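Local coordinates for McyG protein (Microcystis aeruginosa PCC 7806, PDB 4R0M), which serves in microcystin synthesis, its adenylation domain binding phenylalanyl-adenylate and probably activating an acyl substrate for the attached peptidyl carrier protein domain, at residues L19-L23 and W88-L92; L116-K121 and S145-W150; F360-P366 and K427-T433. All coordinates share one frame; numbering follows the deposited sequence.

Interaction 1: residues L19-L23 and W88-L92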
loop_
_atom_site.group_PDB
_atom_site.type_symbol
_atom_site.label_atom_id
_atom_site.label_comp_id
_atom_site.label_asym_id
_atom_site.label_seq_id
_atom_site.Cartn_x
_atom_site.Cartn_y
_atom_site.Cartn_z
ATOM N N LEU A 19 1.591 -18.813 12.195
ATOM C CA LEU A 19 2.536 -18.482 11.130
ATOM C C LEU A 19 3.731 -19.441 11.082
ATOM O O LEU A 19 4.219 -19.771 10.002
ATOM C CB LEU A 19 3.001 -17.024 11.243
ATOM C CG LEU A 19 1.961 -15.953 10.891
ATOM C CD1 LEU A 19 2.413 -14.582 11.368
ATOM C CD2 LEU A 19 1.663 -15.928 9.399
ATOM N N SER A 20 4.182 -19.892 12.250
ATOM C CA SER A 20 5.294 -20.842 12.343
ATOM C C SER A 20 4.987 -22.180 11.663
ATOM O O SER A 20 5.831 -22.723 10.948
ATOM C CB SER A 20 5.714 -21.052 13.799
ATOM O OG SER A 20 4.587 -21.116 14.648
ATOM N N GLU A 21 3.775 -22.690 11.873
ATOM C CA GLU A 21 3.317 -23.927 11.231
ATOM C C GLU A 21 3.236 -23.788 9.713
ATOM O O GLU A 21 3.566 -24.724 8.978
ATOM C CB GLU A 21 1.960 -24.361 11.795
ATOM C CG GLU A 21 2.023 -24.852 13.236
ATOM C CD GLU A 21 0.667 -24.890 13.919
ATOM O OE1 GLU A 21 -0.360 -24.645 13.252
ATOM O OE2 GLU A 21 0.632 -25.168 15.139
ATOM N N VAL A 22 2.797 -22.617 9.255
ATOM C CA VAL A 22 2.704 -22.307 7.827
ATOM C C VAL A 22 4.081 -22.336 7.154
ATOM O O VAL A 22 4.236 -22.908 6.073
ATOM C CB VAL A 22 1.981 -20.960 7.597
ATOM C CG1 VAL A 22 2.241 -20.414 6.201
ATOM C CG2 VAL A 22 0.487 -21.123 7.828
ATOM N N LEU A 23 5.074 -21.738 7.807
ATOM C CA LEU A 23 6.444 -21.743 7.297
ATOM C C LEU A 23 7.075 -23.138 7.350
ATOM O O LEU A 23 7.798 -23.528 6.432
ATOM C CB LEU A 23 7.313 -20.725 8.050
ATOM C CG LEU A 23 8.811 -20.655 7.722
ATOM C CD1 LEU A 23 9.063 -20.293 6.264
ATOM C CD2 LEU A 23 9.514 -19.676 8.649
ATOM N N TRP A 88 10.213 -13.069 9.776
ATOM C CA TRP A 88 9.893 -14.455 10.105
ATOM C C TRP A 88 10.552 -14.918 11.370
ATOM O O TRP A 88 9.990 -15.738 12.097
ATOM C CB TRP A 88 10.222 -15.382 8.940
ATOM C CG TRP A 88 9.148 -15.361 7.885
ATOM C CD1 TRP A 88 9.176 -14.714 6.652
ATOM C CD2 TRP A 88 7.826 -15.996 7.950
ATOM N NE1 TRP A 88 8.001 -14.912 5.967
ATOM C CE2 TRP A 88 7.149 -15.669 6.689
ATOM C CE3 TRP A 88 7.160 -16.781 8.890
ATOM C CZ2 TRP A 88 5.867 -16.118 6.405
ATOM C CZ3 TRP A 88 5.867 -17.226 8.592
ATOM C CH2 TRP A 88 5.237 -16.901 7.379
ATOM N N ALA A 89 11.738 -14.387 11.659
ATOM C CA ALA A 89 12.396 -14.637 12.941
ATOM C C ALA A 89 11.475 -14.251 14.098
ATOM O O ALA A 89 11.287 -15.029 15.036
ATOM C CB ALA A 89 13.708 -13.876 13.030
ATOM N N CYS A 90 10.906 -13.048 14.009
ATOM C CA CYS A 90 9.957 -12.538 14.992
ATOM C C CYS A 90 8.700 -13.402 15.063
ATOM O O CYS A 90 8.217 -13.712 16.158
ATOM C CB CYS A 90 9.584 -11.084 14.672
ATOM S SG CYS A 90 10.953 -9.907 14.821
ATOM N N PHE A 91 8.176 -13.793 13.903
ATOM C CA PHE A 91 6.991 -14.657 13.847
ATOM C C PHE A 91 7.204 -15.971 14.608
ATOM O O PHE A 91 6.355 -16.374 15.407
ATOM C CB PHE A 91 6.579 -14.950 12.399
ATOM C CG PHE A 91 5.959 -13.778 11.679
ATOM C CD1 PHE A 91 5.359 -12.733 12.379
ATOM C CD2 PHE A 91 5.944 -13.739 10.290
ATOM C CE1 PHE A 91 4.779 -11.666 11.704
ATOM C CE2 PHE A 91 5.364 -12.675 9.611
ATOM C CZ PHE A 91 4.782 -11.636 10.320
ATOM N N LEU A 92 8.345 -16.616 14.366
ATOM C CA LEU A 92 8.669 -17.906 14.981
ATOM C C LEU A 92 8.849 -17.827 16.496
ATOM O O LEU A 92 8.491 -18.761 17.214
ATOM C CB LEU A 92 9.925 -18.512 14.347
ATOM C CG LEU A 92 9.953 -18.891 12.862
ATOM C CD1 LEU A 92 11.354 -19.338 12.479
ATOM C CD2 LEU A 92 8.943 -19.974 12.518
#

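Interaction 2: residues L116-K121 and S145-W150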
loop_
_atom_site.group_PDB
_atom_site.type_symbol
_atom_site.label_atom_id
_atom_site.label_comp_id
_atom_site.label_asym_id
_atom_site.label_seq_id
_atom_site.Cartn_x
_atom_site.Cartn_y
_atom_site.Cartn_z
ATOM N N LEU A 116 8.582 7.033 12.977
ATOM C CA LEU A 116 9.525 6.187 13.706
ATOM C C LEU A 116 9.650 6.607 15.171
ATOM O O LEU A 116 9.573 5.763 16.066
ATOM C CB LEU A 116 10.900 6.191 13.024
ATOM C CG LEU A 116 12.100 5.598 13.771
ATOM C CD1 LEU A 116 11.948 4.101 14.019
ATOM C CD2 LEU A 116 13.386 5.891 13.013
ATOM N N GLU A 117 9.830 7.908 15.404
ATOM C CA GLU A 117 9.952 8.452 16.760
ATOM C C GLU A 117 8.656 8.332 17.559
ATOM O O GLU A 117 8.689 7.998 18.745
ATOM C CB GLU A 117 10.432 9.908 16.727
ATOM C CG GLU A 117 11.871 10.066 16.256
ATOM C CD GLU A 117 12.356 11.506 16.240
ATOM O OE1 GLU A 117 11.630 12.406 16.709
ATOM O OE2 GLU A 117 13.480 11.740 15.756
ATOM N N ASN A 118 7.523 8.602 16.909
ATOM C CA ASN A 118 6.217 8.514 17.565
ATOM C C ASN A 118 5.865 7.089 17.975
ATOM O O ASN A 118 5.471 6.847 19.116
ATOM C CB ASN A 118 5.107 9.103 16.683
ATOM C CG ASN A 118 5.101 10.625 16.677
ATOM O OD1 ASN A 118 5.630 11.271 17.584
ATOM N ND2 ASN A 118 4.493 11.206 15.648
ATOM N N VAL A 119 6.018 6.156 17.037
ATOM C CA VAL A 119 5.763 4.739 17.286
ATOM C C VAL A 119 6.689 4.227 18.392
ATOM O O VAL A 119 6.249 3.512 19.294
ATOM C CB VAL A 119 5.912 3.901 15.992
ATOM C CG1 VAL A 119 5.885 2.408 16.290
ATOM C CG2 VAL A 119 4.819 4.262 14.997
ATOM N N TRP A 120 7.960 4.622 18.322
ATOM C CA TRP A 120 8.961 4.269 19.334
ATOM C C TRP A 120 8.537 4.678 20.720
ATOM O O TRP A 120 8.728 3.925 21.678
ATOM C CB TRP A 120 10.305 4.891 18.973
ATOM C CG TRP A 120 11.445 4.564 19.906
ATOM C CD1 TRP A 120 12.209 3.400 19.945
ATOM C CD2 TRP A 120 12.017 5.428 20.948
ATOM N NE1 TRP A 120 13.175 3.477 20.920
ATOM C CE2 TRP A 120 13.116 4.665 21.558
ATOM C CE3 TRP A 120 11.737 6.704 21.425
ATOM C CZ2 TRP A 120 13.882 5.181 22.593
ATOM C CZ3 TRP A 120 12.516 7.212 22.471
ATOM C CH2 TRP A 120 13.561 6.468 23.038
ATOM N N LYS A 121 7.951 5.868 20.833
ATOM C CA LYS A 121 7.450 6.374 22.112
ATOM C C LYS A 121 6.181 5.643 22.559
ATOM O O LYS A 121 6.024 5.329 23.740
ATOM C CB LYS A 121 7.216 7.889 22.044
ATOM C CG LYS A 121 8.504 8.698 22.003
ATOM C CD LYS A 121 8.271 10.152 21.614
ATOM C CE LYS A 121 9.595 10.891 21.474
ATOM N NZ LYS A 121 9.419 12.363 21.311
ATOM N N SER A 145 18.890 13.728 18.635
ATOM C CA SER A 145 17.617 14.092 19.257
ATOM C C SER A 145 17.534 13.620 20.709
ATOM O O SER A 145 16.467 13.671 21.322
ATOM C CB SER A 145 16.437 13.550 18.442
ATOM O OG SER A 145 16.308 14.247 17.215
ATOM N N HIS A 146 18.668 13.163 21.244
ATOM C CA HIS A 146 18.808 12.767 22.654
ATOM C C HIS A 146 17.703 11.868 23.147
ATOM O O HIS A 146 17.097 12.117 24.191
ATOM C CB HIS A 146 18.946 14.000 23.547
ATOM C CG HIS A 146 20.274 14.702 23.409
ATOM N ND1 HIS A 146 20.594 15.439 22.331
ATOM C CD2 HIS A 146 21.373 14.754 24.264
ATOM C CE1 HIS A 146 21.837 15.936 22.482
ATOM N NE2 HIS A 146 22.311 15.516 23.665
ATOM N N LEU A 147 17.443 10.805 22.391
ATOM C CA LEU A 147 16.369 9.874 22.708
ATOM C C LEU A 147 16.881 8.777 23.638
ATOM O O LEU A 147 17.729 7.964 23.258
ATOM C CB LEU A 147 15.763 9.300 21.421
ATOM C CG LEU A 147 15.242 10.351 20.426
ATOM C CD1 LEU A 147 15.145 9.793 19.014
ATOM C CD2 LEU A 147 13.909 10.941 20.879
ATOM N N GLU A 148 16.363 8.780 24.864
ATOM C CA GLU A 148 16.850 7.919 25.939
ATOM C C GLU A 148 16.501 6.444 25.717
ATOM O O GLU A 148 15.327 6.087 25.591
ATOM C CB GLU A 148 16.296 8.411 27.280
ATOM C CG GLU A 148 16.980 7.842 28.514
ATOM C CD GLU A 148 16.376 8.356 29.812
ATOM O OE1 GLU A 148 15.230 8.861 29.792
ATOM O OE2 GLU A 148 17.050 8.254 30.861
ATOM N N GLY A 149 17.531 5.600 25.669
ATOM C CA GLY A 149 17.360 4.157 25.497
ATOM C C GLY A 149 17.296 3.703 24.049
ATOM O O GLY A 149 16.995 2.541 23.769
ATOM N N TRP A 150 17.578 4.630 23.134
ATOM C CA TRP A 150 17.593 4.376 21.696
ATOM C C TRP A 150 18.612 3.328 21.365
ATOM O O TRP A 150 19.813 3.532 21.567
ATOM C CB TRP A 150 17.922 5.676 20.973
ATOM C CG TRP A 150 17.704 5.696 19.478
ATOM C CD1 TRP A 150 18.658 5.526 18.478
ATOM C CD2 TRP A 150 16.444 5.952 18.760
ATOM N NE1 TRP A 150 18.094 5.644 17.235
ATOM C CE2 TRP A 150 16.769 5.898 17.330
ATOM C CE3 TRP A 150 15.129 6.201 19.143
ATOM C CZ2 TRP A 150 15.806 6.089 16.348
ATOM C CZ3 TRP A 150 14.166 6.394 18.142
ATOM C CH2 TRP A 150 14.498 6.338 16.780
HETATM O O HOH W 1 15.513 1.450 21.215
#

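Interaction 3: residues F360-P366 and K427-T433. With FA5 (adenosine-5'-[phenylalaninyl-phosphate]), chain C.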
loop_
_atom_site.group_PDB
_atom_site.type_symbol
_atom_site.label_atom_id
_atom_site.label_comp_id
_atom_site.label_asym_id
_atom_site.label_seq_id
_atom_site.Cartn_x
_atom_site.Cartn_y
_atom_site.Cartn_z
ATOM N N PHE A 360 -17.019 4.337 -12.097
ATOM C CA PHE A 360 -16.485 3.554 -11.017
ATOM C C PHE A 360 -16.227 2.131 -11.440
ATOM O O PHE A 360 -17.031 1.519 -12.093
ATOM C CB PHE A 360 -17.398 3.647 -9.812
ATOM C CG PHE A 360 -17.661 5.056 -9.384
ATOM C CD1 PHE A 360 -16.631 5.861 -8.986
ATOM C CD2 PHE A 360 -18.917 5.577 -9.414
ATOM C CE1 PHE A 360 -16.847 7.154 -8.602
ATOM C CE2 PHE A 360 -19.139 6.873 -9.051
ATOM C CZ PHE A 360 -18.102 7.662 -8.638
ATOM N N VAL A 361 -15.050 1.649 -11.111
ATOM C CA VAL A 361 -14.648 0.298 -11.351
ATOM C C VAL A 361 -15.140 -0.629 -10.272
ATOM O O VAL A 361 -15.173 -0.265 -9.131
ATOM C CB VAL A 361 -13.153 0.234 -11.393
ATOM C CG1 VAL A 361 -12.698 -1.161 -11.678
ATOM C CG2 VAL A 361 -12.654 1.165 -12.455
ATOM N N SER A 362 -15.561 -1.824 -10.642
ATOM C CA SER A 362 -15.933 -2.811 -9.656
ATOM C C SER A 362 -14.717 -3.385 -8.992
ATOM O O SER A 362 -13.779 -3.759 -9.649
ATOM C CB SER A 362 -16.717 -3.935 -10.299
ATOM O OG SER A 362 -17.033 -4.945 -9.387
ATOM N N LEU A 363 -14.774 -3.470 -7.679
ATOM C CA LEU A 363 -13.714 -4.079 -6.880
ATOM C C LEU A 363 -14.123 -5.476 -6.396
ATOM O O LEU A 363 -13.477 -6.067 -5.527
ATOM C CB LEU A 363 -13.317 -3.162 -5.715
ATOM C CG LEU A 363 -12.946 -1.709 -6.047
ATOM C CD1 LEU A 363 -12.532 -0.969 -4.789
ATOM C CD2 LEU A 363 -11.850 -1.605 -7.099
ATOM N N GLY A 364 -15.204 -5.990 -6.978
ATOM C CA GLY A 364 -15.610 -7.379 -6.802
ATOM C C GLY A 364 -16.309 -7.714 -5.502
ATOM O O GLY A 364 -16.778 -6.831 -4.782
ATOM N N LYS A 365 -16.368 -9.010 -5.213
ATOM C CA LYS A 365 -17.073 -9.537 -4.050
ATOM C C LYS A 365 -16.086 -9.919 -2.948
ATOM O O LYS A 365 -14.927 -10.215 -3.237
ATOM C CB LYS A 365 -17.918 -10.752 -4.456
ATOM C CG LYS A 365 -18.992 -10.449 -5.489
ATOM C CD LYS A 365 -19.839 -11.675 -5.789
ATOM C CE LYS A 365 -20.801 -11.415 -6.938
ATOM N NZ LYS A 365 -21.683 -12.588 -7.198
ATOM N N PRO A 366 -16.542 -9.923 -1.680
ATOM C CA PRO A 366 -15.666 -10.260 -0.562
ATOM C C PRO A 366 -15.282 -11.737 -0.511
ATOM O O PRO A 366 -16.027 -12.594 -0.996
ATOM C CB PRO A 366 -16.511 -9.904 0.661
ATOM C CG PRO A 366 -17.912 -10.084 0.199
ATOM C CD PRO A 366 -17.904 -9.596 -1.220
ATOM N N LYS A 427 -25.216 -5.670 -7.123
ATOM C CA LYS A 427 -25.239 -7.117 -7.383
ATOM C C LYS A 427 -24.134 -7.854 -6.618
ATOM O O LYS A 427 -23.548 -8.819 -7.115
ATOM C CB LYS A 427 -25.165 -7.411 -8.891
ATOM C CG LYS A 427 -26.366 -6.919 -9.685
ATOM C CD LYS A 427 -26.148 -7.071 -11.183
ATOM C CE LYS A 427 -27.363 -6.594 -11.964
ATOM N NZ LYS A 427 -27.153 -6.652 -13.439
ATOM N N GLY A 428 -23.855 -7.381 -5.405
ATOM C CA GLY A 428 -22.844 -7.989 -4.545
ATOM C C GLY A 428 -21.421 -7.480 -4.724
ATOM O O GLY A 428 -20.537 -7.819 -3.938
ATOM N N GLU A 429 -21.196 -6.668 -5.755
ATOM C CA GLU A 429 -19.864 -6.143 -6.051
ATOM C C GLU A 429 -19.631 -4.777 -5.399
ATOM O O GLU A 429 -20.519 -3.923 -5.397
ATOM C CB GLU A 429 -19.647 -6.061 -7.564
ATOM C CG GLU A 429 -19.538 -7.414 -8.250
ATOM C CD GLU A 429 -19.649 -7.328 -9.762
ATOM O OE1 GLU A 429 -18.944 -6.499 -10.380
ATOM O OE2 GLU A 429 -20.442 -8.102 -10.338
ATOM N N LEU A 430 -18.434 -4.582 -4.847
ATOM C CA LEU A 430 -18.081 -3.319 -4.197
ATOM C C LEU A 430 -17.567 -2.285 -5.191
ATOM O O LEU A 430 -16.711 -2.583 -6.028
ATOM C CB LEU A 430 -17.054 -3.537 -3.077
ATOM C CG LEU A 430 -16.442 -2.302 -2.386
ATOM C CD1 LEU A 430 -17.485 -1.487 -1.628
ATOM C CD2 LEU A 430 -15.306 -2.708 -1.459
ATOM N N PHE A 431 -18.105 -1.073 -5.088
ATOM C CA PHE A 431 -17.652 0.069 -5.873
ATOM C C PHE A 431 -17.276 1.195 -4.911
ATOM O O PHE A 431 -18.150 1.790 -4.277
ATOM C CB PHE A 431 -18.760 0.555 -6.817
ATOM C CG PHE A 431 -19.131 -0.421 -7.907
ATOM C CD1 PHE A 431 -19.917 -1.540 -7.630
ATOM C CD2 PHE A 431 -18.727 -0.200 -9.220
ATOM C CE1 PHE A 431 -20.265 -2.430 -8.635
ATOM C CE2 PHE A 431 -19.077 -1.084 -10.230
ATOM C CZ PHE A 431 -19.847 -2.200 -9.937
ATOM N N ILE A 432 -15.979 1.476 -4.786
ATOM C CA ILE A 432 -15.517 2.607 -3.976
ATOM C C ILE A 432 -15.628 3.894 -4.796
ATOM O O ILE A 432 -15.214 3.935 -5.956
ATOM C CB ILE A 432 -14.074 2.397 -3.439
ATOM C CG1 ILE A 432 -14.014 1.214 -2.458
ATOM C CG2 ILE A 432 -13.528 3.663 -2.785
ATOM C CD1 ILE A 432 -14.853 1.358 -1.203
ATOM N N THR A 433 -16.202 4.931 -4.190
ATOM C CA THR A 433 -16.431 6.207 -4.875
ATOM C C THR A 433 -15.544 7.329 -4.338
ATOM O O THR A 433 -15.146 8.229 -5.083
ATOM C CB THR A 433 -17.912 6.630 -4.809
ATOM O OG1 THR A 433 -18.371 6.578 -3.452
ATOM C CG2 THR A 433 -18.767 5.703 -5.657
HETATM C C FA5 C . -3.539 -0.167 1.504
HETATM O O FA5 C . -3.260 0.769 0.765
HETATM C CA FA5 C . -4.201 -1.400 0.945
HETATM N N FA5 C . -5.321 -0.904 0.183
HETATM C CB FA5 C . -3.273 -2.189 0.009
HETATM C CG FA5 C . -3.835 -3.392 -0.759
HETATM C CD1 FA5 C . -5.197 -3.636 -0.941
HETATM C CD2 FA5 C . -2.932 -4.300 -1.328
HETATM C CE1 FA5 C . -5.639 -4.755 -1.659
HETATM C CE2 FA5 C . -3.361 -5.417 -2.053
HETATM C CZ FA5 C . -4.725 -5.648 -2.218
HETATM P P FA5 C . -3.552 1.301 3.794
HETATM O OP1 FA5 C . -2.352 2.208 3.730
HETATM O OP2 FA5 C . -4.065 0.871 5.145
HETATM O OP3 FA5 C . -3.240 -0.038 2.930
HETATM O "O5'" FA5 C . -4.739 2.067 3.016
HETATM C "C5'" FA5 C . -6.062 1.546 2.924
HETATM C "C4'" FA5 C . -6.922 2.563 2.190
HETATM O "O4'" FA5 C . -6.518 2.726 0.825
HETATM C "C3'" FA5 C . -8.380 2.158 2.111
HETATM O "O3'" FA5 C . -9.089 2.468 3.309
HETATM C "C2'" FA5 C . -8.866 2.972 0.935
HETATM O "O2'" FA5 C . -9.189 4.305 1.346
HETATM C "C1'" FA5 C . -7.661 3.032 0.020
HETATM N N9 FA5 C . -7.829 2.020 -1.055
HETATM C C8 FA5 C . -7.223 0.820 -1.106
HETATM N N7 FA5 C . -7.579 0.127 -2.216
HETATM C C5 FA5 C . -8.447 0.892 -2.902
HETATM C C6 FA5 C . -9.217 0.771 -4.166
HETATM N N6 FA5 C . -9.129 -0.336 -4.938
HETATM N N1 FA5 C . -10.015 1.805 -4.525
HETATM C C2 FA5 C . -10.119 2.916 -3.766
HETATM N N3 FA5 C . -9.447 3.096 -2.614
HETATM C C4 FA5 C . -8.612 2.138 -2.133
#

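Interaction 1: residues L19-L23 and W88-L92
Leu19 meets Phe91 through a single methyl: CD1 stands over the middle of the phenyl ring, 3.5 Å from its centroid and only 7° off the ring normal, a CH-pi contact made face-on. With CG beside the backbone N (chi1 -71°), the leucine sends this branch across the helix interface while its main chain faces Trp88. There the carbonyl O of Leu19 lies at the edge of the indole, near its plane, 3.3 Å from Trp88 CZ3. The same oxygen accepts the helical bond from Leu23 N, so the indole edge borders a carbonyl that already has its partner. One turn on, Leu23 reaches Trp88 obliquely, CD2 being 3.7 Å from CE3. That methyl also touches Leu92 CD2 at 3.9 Å, the two side chains crossing at about a right angle, and Leu92 CD2 in turn rests on Ser20 CB at 3.6 Å.

Two helices, 19-27 and 80-93, are joined in this way; the axes of the paired segments come within 9.5 Å and run at 119°. Helix 80-93 is the crossover helix of a beta-alpha-beta unit, linking the neighbouring parallel strands 72-76 and 96-99.

Behind the first shell, Phe91 CD2 lies over one face of the Trp88 ring, toward its rim, so the two aromatic side chains brace each other. Helix 48-64 supplies Leu51 to both Leu23 and Trp88, and helix 227-240 brings Ile235 to Leu19 and Val238 to Trp88. Ser20 OG turns to Thr18 OG1, while Leu19 N is hydrogen-bonded to His196 ND1.

Interaction 2: residues L116-K121 and S145-W150
A type II beta turn from Leu147 to Trp150 faces the side of helix 116-121, with the CA atoms of Trp120 and Trp150 8.9 Å apart and no direct hydrogen bond between the segments. Two tryptophans fill this gap. Trp150 presents the edge of its six-membered ring to the face of Trp120 in a tilted edge-to-face pair, the planes at 60° and the centroid of that ring 4.6 Å from the centroid of the Trp120 five-membered ring. The leading atom is Trp150 CE3, 3.5 Å from Trp120 CE2, with CZ3 beside it over the same face. Trp120 CG is anti to its own N (chi1 -178°), which swings the indole out from the helix to the turn. Its rim then meets the turn backbone: Glu148 O lies near the indole plane, 3.1 Å from CH2, and Leu147 CB approaches CH2 obliquely at 3.9 Å.

The turn belongs to the connection between helix 135-144, closed by a Schellman motif with His146 at C-prime, and strand 152-154, and so completes a beta-alpha-beta crossover from strand 128-130 to its parallel neighbour.

At the pyrrole end, Trp120 NE1 donates at 3.1 Å to a water that also lies 3.1 Å from Gly149 O and can bridge helix and turn. Replacing Trp120 with an alanine would probably leave the CE3-CZ3 edge of Trp150 without the aromatic face it packs on and cost the water its indole donor. Leu116 CG packs at the edge of the Trp150 ring, 3.9 Å from CH2, while Leu147 CD1 lies over one face, toward the rim; Trp150 NE1 is bound to Ile138 O, which fixes the ring's turn.

Interaction 3: residues F360-P366 and K427-T433
Leu363 meets strand 429-433 through its backbone N and through CB, CG and CD1, while CD2 turns to the ligand. Its N donates to Leu430 O at 2.7 Å, almost in line with the carbonyl bond (174°). CB lies 3.5 Å from the same oxygen and CG a little farther from it, so the first half of the side chain runs past the carbonyl its own N-H has engaged. At the tip the branches divide: CD1 meets both Ile432 CG1 and N6 of the bound phenylalanyl-adenylate, each at 3.5 Å, and CD2 also comes near N6. A chi1 of -53° holds CG beside the backbone N, and the extended second torsion carries CD1 on to the adenine.

The return bond, Leu430 N to Gly364 O at 2.8 Å, arrives tilted out of the carbonyl plane, so Leu430 is bonded through both its N and its O, to Gly364 and Leu363. Gly364 has positive phi, a conformation that suits glycine. Ser362 OG does two jobs, giving its proton to Glu429 OE1 on the anti lone pair at 2.7 Å and accepting from Gly364 N in an ST turn. Beside it, Ser362 CA lies over a face of the Phe431 ring, toward the rim. Farther along, Thr433 CG2 stands over the centre of the Phe360 ring, 9° off its normal, a CH-pi contact; Phe448 completes an edge-to-face pair with Phe360.

Ile432 CG2 reaches adenine C2 at 3.6 Å, so Leu363 and Ile432 together line the base, while Asp421, Gly335, Thr337 and Lys533 bond to the ligand. Strand 429-435 leads toward what is probably the hinge, as in other ANL enzymes, and through Leu363 and Ile432 the two segments contribute to the adenine side of the adenylate pocket.

Overall arrangement
The three contacts follow one another along the chain without overlapping, and none touches another. Interactions 1 and 2, with centres 28 Å apart, both involve helices that pack on the four-stranded parallel sheet: 80-93 in the first, 111-122 in the second. Interaction 3 is the contact that reaches the adenylate; its centre is 34 Å from interaction 1 and 42 Å from interaction 2, which lies on the opposite side of the chain's centre. Even the nearest atoms of interactions 2 and 3 are about 26 Å apart. The first two contacts thus lie in the body of the adenylation domain, away from the pocket, whose residues all come later in the sequence.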